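Cry23AA1 (Bacillus thuringiensis, PDB 4RHZ) is one half of a binary crystal toxin with Cry37Aa1, binds zinc, and by its aerolysin-type fold probably acts by forming pores in target-cell membranes. Local coordinates at residues W134-K139 / L225-Q230; N52-K57 / A150-Q155. All coordinates share one frame; numbering follows the deposited sequence.

Contact 1 (W134-K139 / L225-Q230)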
ATOM      1  N   TRP A 134     -18.033   1.662  -5.379  1.00 44.01           N
ATOM      2  CA  TRP A 134     -17.581   2.405  -6.565  1.00 42.32           C
ATOM      3  C   TRP A 134     -18.697   2.291  -7.632  1.00 40.51           C
ATOM      4  O   TRP A 134     -19.286   1.253  -7.795  1.00 38.86           O
ATOM      5  CB  TRP A 134     -16.255   1.819  -7.096  1.00 42.09           C
ATOM      6  CG  TRP A 134     -15.126   1.933  -6.104  1.00 40.50           C
ATOM      7  CD1 TRP A 134     -14.938   1.155  -5.006  1.00 40.16           C
ATOM      8  CD2 TRP A 134     -14.046   2.886  -6.111  1.00 35.94           C
ATOM      9  NE1 TRP A 134     -13.819   1.573  -4.313  1.00 39.00           N
ATOM     10  CE2 TRP A 134     -13.248   2.625  -4.973  1.00 35.95           C
ATOM     11  CE3 TRP A 134     -13.699   3.939  -6.944  1.00 35.61           C
ATOM     12  CZ2 TRP A 134     -12.121   3.392  -4.636  1.00 27.77           C
ATOM     13  CZ3 TRP A 134     -12.582   4.694  -6.636  1.00 33.22           C
ATOM     14  CH2 TRP A 134     -11.805   4.416  -5.469  1.00 35.46           C
ATOM     15  N   SER A 135     -19.033   3.389  -8.286  1.00 40.43           N
ATOM     16  CA  SER A 135     -19.954   3.334  -9.417  0.50 40.66           C
ATOM     17  C   SER A 135     -19.502   4.304 -10.510  1.00 40.59           C
ATOM     18  O   SER A 135     -19.197   5.454 -10.251  1.00 39.22           O
ATOM     19  CB  SER A 135     -21.400   3.591  -8.946  0.50 41.56           C
ATOM     20  OG  SER A 135     -21.822   2.537  -8.077  0.50 41.04           O
ATOM     21  N   ASP A 136     -19.414   3.837 -11.735  1.00 40.25           N
ATOM     22  CA  ASP A 136     -18.875   4.709 -12.732  1.00 39.87           C
ATOM     23  C   ASP A 136     -19.614   4.408 -14.037  1.00 40.48           C
ATOM     24  O   ASP A 136     -20.078   3.265 -14.263  1.00 40.23           O
ATOM     25  CB  ASP A 136     -17.365   4.396 -12.896  1.00 40.11           C
ATOM     26  CG  ASP A 136     -16.479   4.933 -11.730  1.00 39.97           C
ATOM     27  OD1 ASP A 136     -15.943   4.096 -10.935  1.00 35.90           O
ATOM     28  OD2 ASP A 136     -16.270   6.168 -11.647  1.00 38.04           O
ATOM     29  N   SER A 137     -19.689   5.396 -14.921  1.00 40.44           N
ATOM     30  CA  SER A 137     -20.218   5.127 -16.252  1.00 42.50           C
ATOM     31  C   SER A 137     -19.736   6.142 -17.219  1.00 43.78           C
ATOM     32  O   SER A 137     -19.253   7.210 -16.838  1.00 43.99           O
ATOM     33  CB  SER A 137     -21.730   5.055 -16.277  1.00 43.09           C
ATOM     34  OG  SER A 137     -22.199   6.285 -15.908  1.00 45.04           O
ATOM     35  N   THR A 138     -19.761   5.767 -18.493  1.00 43.97           N
ATOM     36  CA  THR A 138     -19.239   6.662 -19.519  1.00 43.90           C
ATOM     37  C   THR A 138     -19.969   6.249 -20.809  1.00 45.81           C
ATOM     38  O   THR A 138     -20.565   5.144 -20.889  1.00 45.28           O
ATOM     39  CB  THR A 138     -17.730   6.569 -19.634  1.00 43.72           C
ATOM     40  OG1 THR A 138     -17.205   7.664 -20.395  1.00 42.13           O
ATOM     41  CG2 THR A 138     -17.275   5.228 -20.239  1.00 43.20           C
ATOM     42  N   LYS A 139     -19.954   7.159 -21.780  1.00 46.81           N
ATOM     43  CA  LYS A 139     -20.765   7.034 -22.965  1.00 47.52           C
ATOM     44  C   LYS A 139     -19.759   6.898 -24.074  1.00 46.80           C
ATOM     45  O   LYS A 139     -18.955   7.783 -24.335  1.00 46.43           O
ATOM     46  CB  LYS A 139     -21.581   8.290 -23.122  1.00 48.49           C
ATOM     47  CG  LYS A 139     -22.920   8.120 -23.833  1.00 54.07           C
ATOM     48  CD  LYS A 139     -23.296   9.475 -24.530  1.00 58.74           C
ATOM     49  CE  LYS A 139     -24.796   9.646 -24.717  1.00 60.15           C
ATOM     50  NZ  LYS A 139     -25.213  11.096 -24.721  1.00 58.57           N
ATOM     51  N   LEU A 225      -7.854   3.070  -4.513  1.00 31.81           N
ATOM     52  CA  LEU A 225      -7.510   4.456  -4.633  1.00 33.94           C
ATOM     53  C   LEU A 225      -8.271   5.195  -5.708  1.00 35.23           C
ATOM     54  O   LEU A 225      -8.514   6.393  -5.558  1.00 35.51           O
ATOM     55  CB  LEU A 225      -6.048   4.620  -4.936  1.00 33.41           C
ATOM     56  CG  LEU A 225      -5.047   3.936  -4.018  1.00 33.56           C
ATOM     57  CD1 LEU A 225      -3.704   3.984  -4.760  1.00 31.56           C
ATOM     58  CD2 LEU A 225      -4.960   4.710  -2.639  1.00 28.85           C
ATOM     59  N   ARG A 226      -8.571   4.499  -6.814  1.00 35.49           N
ATOM     60  CA  ARG A 226      -9.288   5.064  -7.957  1.00 35.70           C
ATOM     61  C   ARG A 226      -9.741   3.982  -8.905  1.00 35.90           C
ATOM     62  O   ARG A 226      -9.195   2.841  -8.876  1.00 36.35           O
ATOM     63  CB  ARG A 226      -8.501   6.099  -8.698  1.00 34.71           C
ATOM     64  CG  ARG A 226      -7.093   5.733  -8.886  1.00 39.37           C
ATOM     65  CD  ARG A 226      -6.705   6.157 -10.198  1.00 45.42           C
ATOM     66  NE  ARG A 226      -5.735   7.202 -10.191  1.00 50.71           N
ATOM     67  CZ  ARG A 226      -5.726   8.226 -11.060  1.00 56.37           C
ATOM     68  NH1 ARG A 226      -6.681   8.365 -11.997  1.00 55.58           N
ATOM     69  NH2 ARG A 226      -4.751   9.130 -10.975  1.00 54.21           N
ATOM     70  N   SER A 227     -10.797   4.318  -9.661  1.00 33.76           N
ATOM     71  CA  SER A 227     -11.408   3.446 -10.653  1.00 32.48           C
ATOM     72  C   SER A 227     -11.042   4.043 -12.025  1.00 32.43           C
ATOM     73  O   SER A 227     -10.830   5.265 -12.168  1.00 31.49           O
ATOM     74  CB  SER A 227     -12.927   3.340 -10.449  1.00 31.76           C
ATOM     75  OG  SER A 227     -13.536   4.637 -10.661  1.00 33.48           O
ATOM     76  N   ILE A 228     -10.866   3.165 -13.000  1.00 32.33           N
ATOM     77  CA  ILE A 228     -10.567   3.549 -14.356  1.00 33.38           C
ATOM     78  C   ILE A 228     -11.477   2.663 -15.275  1.00 33.44           C
ATOM     79  O   ILE A 228     -11.762   1.477 -14.951  1.00 32.80           O
ATOM     80  CB  ILE A 228      -9.095   3.278 -14.649  1.00 34.58           C
ATOM     81  CG1 ILE A 228      -8.216   4.268 -13.914  1.00 36.01           C
ATOM     82  CG2 ILE A 228      -8.781   3.425 -16.159  1.00 35.89           C
ATOM     83  CD1 ILE A 228      -6.736   3.861 -13.893  1.00 39.92           C
ATOM     84  N   ILE A 229     -11.973   3.241 -16.377  1.00 32.18           N
ATOM     85  CA  ILE A 229     -12.687   2.461 -17.413  1.00 30.60           C
ATOM     86  C   ILE A 229     -11.758   2.353 -18.583  1.00 30.73           C
ATOM     87  O   ILE A 229     -11.335   3.363 -19.153  1.00 31.87           O
ATOM     88  CB  ILE A 229     -13.983   3.116 -17.810  1.00 31.62           C
ATOM     89  CG1 ILE A 229     -14.958   3.008 -16.613  1.00 31.67           C
ATOM     90  CG2 ILE A 229     -14.563   2.405 -19.030  1.00 29.23           C
ATOM     91  CD1 ILE A 229     -16.166   3.868 -16.725  1.00 35.99           C
ATOM     92  N   GLN A 230     -11.369   1.139 -18.923  1.00 29.14           N
ATOM     93  CA  GLN A 230     -10.351   0.993 -19.910  1.00 28.56           C
ATOM     94  C   GLN A 230     -11.035   0.459 -21.179  1.00 28.25           C
ATOM     95  O   GLN A 230     -11.641  -0.627 -21.168  1.00 27.56           O
ATOM     96  CB  GLN A 230      -9.301  -0.027 -19.381  1.00 27.77           C
ATOM     97  CG  GLN A 230      -8.338  -0.568 -20.400  1.00 26.18           C
ATOM     98  CD  GLN A 230      -7.603  -1.815 -19.921  1.00 29.02           C
ATOM     99  OE1 GLN A 230      -6.755  -1.714 -19.018  1.00 31.36           O
ATOM    100  NE2 GLN A 230      -7.852  -2.973 -20.567  1.00 18.56           N
TER

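Contact 2 (N52-K57 / A150-Q155)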
ATOM      1  N   ASN A  52      -6.268  -3.683 -10.913  1.00 26.37           N
ATOM      2  CA  ASN A  52      -6.914  -4.945 -10.987  1.00 28.35           C
ATOM      3  C   ASN A  52      -8.131  -4.811 -11.933  1.00 30.58           C
ATOM      4  O   ASN A  52      -8.975  -3.921 -11.777  1.00 29.67           O
ATOM      5  CB  ASN A  52      -7.447  -5.357  -9.572  1.00 27.77           C
ATOM      6  CG  ASN A  52      -6.273  -5.645  -8.600  1.00 32.81           C
ATOM      7  OD1 ASN A  52      -5.682  -6.748  -8.614  1.00 32.71           O
ATOM      8  ND2 ASN A  52      -5.796  -4.580  -7.956  1.00 30.63           N
ATOM      9  N   GLN A  53      -8.261  -5.750 -12.838  1.00 31.93           N
ATOM     10  CA  GLN A  53      -9.406  -5.768 -13.666  1.00 34.40           C
ATOM     11  C   GLN A  53     -10.530  -6.564 -13.046  1.00 34.35           C
ATOM     12  O   GLN A  53     -10.346  -7.737 -12.690  1.00 33.52           O
ATOM     13  CB  GLN A  53      -9.015  -6.351 -15.006  1.00 34.68           C
ATOM     14  CG  GLN A  53     -10.035  -5.990 -16.004  1.00 39.58           C
ATOM     15  CD  GLN A  53     -10.267  -7.070 -16.939  1.00 47.06           C
ATOM     16  OE1 GLN A  53     -10.967  -8.048 -16.617  1.00 46.56           O
ATOM     17  NE2 GLN A  53      -9.672  -6.929 -18.165  1.00 49.14           N
ATOM     18  N   LEU A  54     -11.703  -5.937 -12.916  1.00 35.28           N
ATOM     19  CA  LEU A  54     -12.856  -6.585 -12.266  1.00 36.97           C
ATOM     20  C   LEU A  54     -13.843  -7.294 -13.151  1.00 37.64           C
ATOM     21  O   LEU A  54     -14.081  -8.493 -12.887  1.00 38.21           O
ATOM     22  CB  LEU A  54     -13.627  -5.641 -11.335  1.00 37.62           C
ATOM     23  CG  LEU A  54     -12.622  -4.933 -10.389  1.00 41.11           C
ATOM     24  CD1 LEU A  54     -13.365  -3.835  -9.709  1.00 40.79           C
ATOM     25  CD2 LEU A  54     -11.974  -5.927  -9.374  1.00 40.81           C
ATOM     26  N   THR A  55     -14.444  -6.583 -14.146  1.00 36.15           N
ATOM     27  CA  THR A  55     -15.276  -7.227 -15.187  1.00 34.51           C
ATOM     28  C   THR A  55     -15.124  -6.381 -16.386  1.00 33.53           C
ATOM     29  O   THR A  55     -14.578  -5.286 -16.317  1.00 32.87           O
ATOM     30  CB  THR A  55     -16.767  -7.003 -15.052  1.00 35.37           C
ATOM     31  OG1 THR A  55     -17.036  -6.040 -14.045  1.00 36.02           O
ATOM     32  CG2 THR A  55     -17.558  -8.218 -14.975  1.00 32.07           C
ATOM     33  N   THR A  56     -15.688  -6.877 -17.482  1.00 33.06           N
ATOM     34  CA  THR A  56     -15.691  -6.140 -18.690  1.00 34.64           C
ATOM     35  C   THR A  56     -17.082  -6.194 -19.325  1.00 33.61           C
ATOM     36  O   THR A  56     -17.862  -7.168 -19.166  1.00 32.81           O
ATOM     37  CB  THR A  56     -14.637  -6.684 -19.681  1.00 35.15           C
ATOM     38  OG1 THR A  56     -15.046  -8.004 -19.993  1.00 44.20           O
ATOM     39  CG2 THR A  56     -13.275  -6.816 -19.052  1.00 33.06           C
ATOM     40  N   LYS A  57     -17.369  -5.133 -20.060  1.00 31.48           N
ATOM     41  CA  LYS A  57     -18.604  -5.065 -20.808  1.00 30.87           C
ATOM     42  C   LYS A  57     -18.213  -4.907 -22.275  1.00 30.74           C
ATOM     43  O   LYS A  57     -17.437  -3.991 -22.631  1.00 29.07           O
ATOM     44  CB  LYS A  57     -19.433  -3.887 -20.292  1.00 31.66           C
ATOM     45  CG  LYS A  57     -20.130  -4.240 -18.998  1.00 32.45           C
ATOM     46  CD  LYS A  57     -21.145  -3.291 -18.485  1.00 36.59           C
ATOM     47  CE  LYS A  57     -21.749  -3.886 -17.162  1.00 40.04           C
ATOM     48  NZ  LYS A  57     -22.768  -2.987 -16.564  1.00 44.41           N
ATOM     49  N   ALA A 150     -15.065  -2.694 -22.679  1.00 30.36           N
ATOM     50  CA  ALA A 150     -14.860  -1.674 -21.658  1.00 30.11           C
ATOM     51  C   ALA A 150     -14.588  -2.481 -20.375  1.00 30.59           C
ATOM     52  O   ALA A 150     -15.472  -3.250 -19.892  1.00 31.79           O
ATOM     53  CB  ALA A 150     -16.083  -0.720 -21.490  1.00 28.20           C
ATOM     54  N   ALA A 151     -13.352  -2.396 -19.903  1.00 29.31           N
ATOM     55  CA  ALA A 151     -12.943  -3.156 -18.668  1.00 28.77           C
ATOM     56  C   ALA A 151     -12.929  -2.181 -17.471  1.00 28.18           C
ATOM     57  O   ALA A 151     -12.404  -1.087 -17.555  1.00 28.50           O
ATOM     58  CB  ALA A 151     -11.555  -3.818 -18.878  1.00 26.42           C
ATOM     59  N   TYR A 152     -13.506  -2.592 -16.362  1.00 28.79           N
ATOM     60  CA  TYR A 152     -13.501  -1.765 -15.142  1.00 27.91           C
ATOM     61  C   TYR A 152     -12.280  -2.132 -14.295  1.00 28.55           C
ATOM     62  O   TYR A 152     -12.080  -3.307 -13.936  1.00 27.43           O
ATOM     63  CB  TYR A 152     -14.816  -2.056 -14.376  1.00 27.57           C
ATOM     64  CG  TYR A 152     -15.157  -1.077 -13.294  1.00 27.21           C
ATOM     65  CD1 TYR A 152     -14.968   0.293 -13.490  1.00 26.19           C
ATOM     66  CD2 TYR A 152     -15.771  -1.505 -12.116  1.00 28.27           C
ATOM     67  CE1 TYR A 152     -15.341   1.194 -12.523  1.00 31.17           C
ATOM     68  CE2 TYR A 152     -16.114  -0.594 -11.121  1.00 30.18           C
ATOM     69  CZ  TYR A 152     -15.913   0.710 -11.335  1.00 31.21           C
ATOM     70  OH  TYR A 152     -16.310   1.600 -10.405  1.00 37.06           O
ATOM     71  N   ILE A 153     -11.443  -1.133 -14.029  1.00 28.96           N
ATOM     72  CA  ILE A 153     -10.163  -1.316 -13.351  1.00 30.07           C
ATOM     73  C   ILE A 153     -10.254  -0.619 -11.975  1.00 30.97           C
ATOM     74  O   ILE A 153     -10.652   0.567 -11.918  1.00 29.25           O
ATOM     75  CB  ILE A 153      -8.973  -0.576 -14.066  1.00 30.31           C
ATOM     76  CG1 ILE A 153      -8.511  -1.173 -15.432  1.00 33.53           C
ATOM     77  CG2 ILE A 153      -7.750  -0.609 -13.211  1.00 31.09           C
ATOM     78  CD1 ILE A 153      -9.090  -2.468 -15.782  1.00 40.74           C
ATOM     79  N   ILE A 154      -9.891  -1.322 -10.887  1.00 30.67           N
ATOM     80  CA  ILE A 154      -9.763  -0.677  -9.563  0.50 31.00           C
ATOM     81  C   ILE A 154      -8.271  -0.641  -9.172  1.00 31.34           C
ATOM     82  O   ILE A 154      -7.577  -1.675  -9.213  1.00 32.09           O
ATOM     83  CB  ILE A 154     -10.710  -1.333  -8.528  0.50 31.25           C
ATOM     84  CG1 ILE A 154     -11.033  -0.387  -7.355  0.50 32.52           C
ATOM     85  CG2 ILE A 154     -10.176  -2.646  -8.035  0.50 32.83           C
ATOM     86  CD1 ILE A 154      -9.854   0.117  -6.633  0.50 28.69           C
ATOM     87  N   GLN A 155      -7.776   0.543  -8.878  1.00 31.22           N
ATOM     88  CA  GLN A 155      -6.418   0.723  -8.525  1.00 32.76           C
ATOM     89  C   GLN A 155      -6.275   0.671  -6.969  1.00 35.09           C
ATOM     90  O   GLN A 155      -6.703   1.579  -6.277  1.00 35.60           O
ATOM     91  CB  GLN A 155      -5.897   2.034  -9.094  1.00 30.58           C
ATOM     92  CG  GLN A 155      -4.479   2.248  -8.837  1.00 28.56           C
ATOM     93  CD  GLN A 155      -3.930   3.419  -9.569  1.00 35.86           C
ATOM     94  OE1 GLN A 155      -3.576   4.441  -8.965  1.00 30.90           O
ATOM     95  NE2 GLN A 155      -3.855   3.299 -10.912  1.00 34.10           N
TER

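Contact 1 (W134-K139 / L225-Q230)
Three side chains of strand segment 134-139, Trp-134, Asp-136 and Thr-138, point at segment 225-230, with no backbone pairing between the two: the segment axes come no closer than 8.3 Å and cross at -30°. The six-membered part of the Trp-134 indole lies obliquely against the backbone from Leu-225 to Ser-227, its CH2 3.5 Å from Arg-226 N, while CE3 comes within 3.6 Å of Ser-227 CB. Ser-227 OG occupies the crowded position between backbone N and carbonyl carbon (chi1 64°), from which it donates a very short 2.5 Å hydrogen bond to Asp-136 OD1, reaching it from above the carboxylate plane. Beyond this polar centre the packing is apolar: CD1 of Ile-229 sits 4.0 Å from Asp-136 CB and 3.9 Å from Thr-138 CG2. Tyr-152 OH also bonds OD1, Ser-253 OG holds OD2, and Ser-253 N binds Ser-227 OG, a grip that would favour the ionised carboxylate. In this elongated aerolysin-type beta domain, the Trp-134 side chain is about 4 Å from that of the zinc ligand His-132. Segment 134-139 pairs with strand 67-90, whereas segment 225-230 runs between strands 146-179 and 246-254, with a classic beta bulge at Leu-225 and Arg-226 opposite Gln-155.

Contact 2 (N52-K57 / A150-Q155)
Leu-54 carries its CG anti to the carbonyl carbon (chi1 -50°), which turns CD1 toward Ile-154, whose CG2 stands in the crowded position between backbone N and carbonyl carbon. The two side chains cross obliquely, CD1 of Leu-54 lying 3.8 Å from CG2 of Ile-154, and the same methyl also touches the Tyr-152 ring. On the face opposite Ile-154, Gln-53 CG is anti to its backbone N (chi1 -162°) and the chain bends at the next torsion; Gln-53 NE2 lies 3.7 Å from Ala-151 CB and makes a weak hydrogen bond to Lys-97 O of the Cry37Aa1 chain. Ile-153 CD1 meets Gln-53 CG where the two side chains cross obliquely, and CG2 of Thr-56 closes on Ala-151 CB at 3.5 Å.

These groups ride on a bulged antiparallel strand pair in the long beta sheet of the aerolysin-type fold. Asn-52 and Ile-154 exchange both backbone bonds, as do Lys-57 and Ala-150, where each N···O distance between Lys-57 and Ala-150 is 2.7 Å. Between these pairs the register slips by one residue: Tyr-152 O accepts from Leu-54 N at 2.8 Å, but Tyr-152 N donates to Thr-55 O, so Leu-54 and Thr-55 together face Tyr-152. Leu-54, whose psi of -57° departs from the extended strand value, takes up the extra residue.

Segment 150-155 also bonds to strand 211-235 through its backbone, while Asn-52 pairs with a strand of the Cry37Aa1 chain, continuing the sheet into the partner. The extended Lys-57 chain carries NZ to a hydrogen bond with Ser-72 O; the Tyr-152 ring stacks on Phe-73, and its hydroxyl has its partner in Asp-136. Six backbone bonds thus supply the main polar grip, two nearly straight ones satisfying both backbone N and O of Tyr-152 despite the bulge; the side chains add mostly apolar contact.

From the N terminus, the chain first lays down 52-57, then 134-139, returns as 150-155 and finally supplies 225-230. Contact 2 closes a span of 92 residues when 150-155 pairs with 52-57; contact 1 closes one of 85 when 225-230 meets 134-139. Because the segments alternate, the two closures cross. Their centres are only 8 Å apart, and strands 146-179 and 211-235 are neighbours in one sheet. The Tyr-152 hydroxyl lies 2.6 Å from Asp-136 OD1, a probable hydrogen bond, and Leu-225 N probably bonds to Gln-155 O. Together the contacts join strands 50-61, 126-142, 146-179 and 211-235 on one side of the chain's centre.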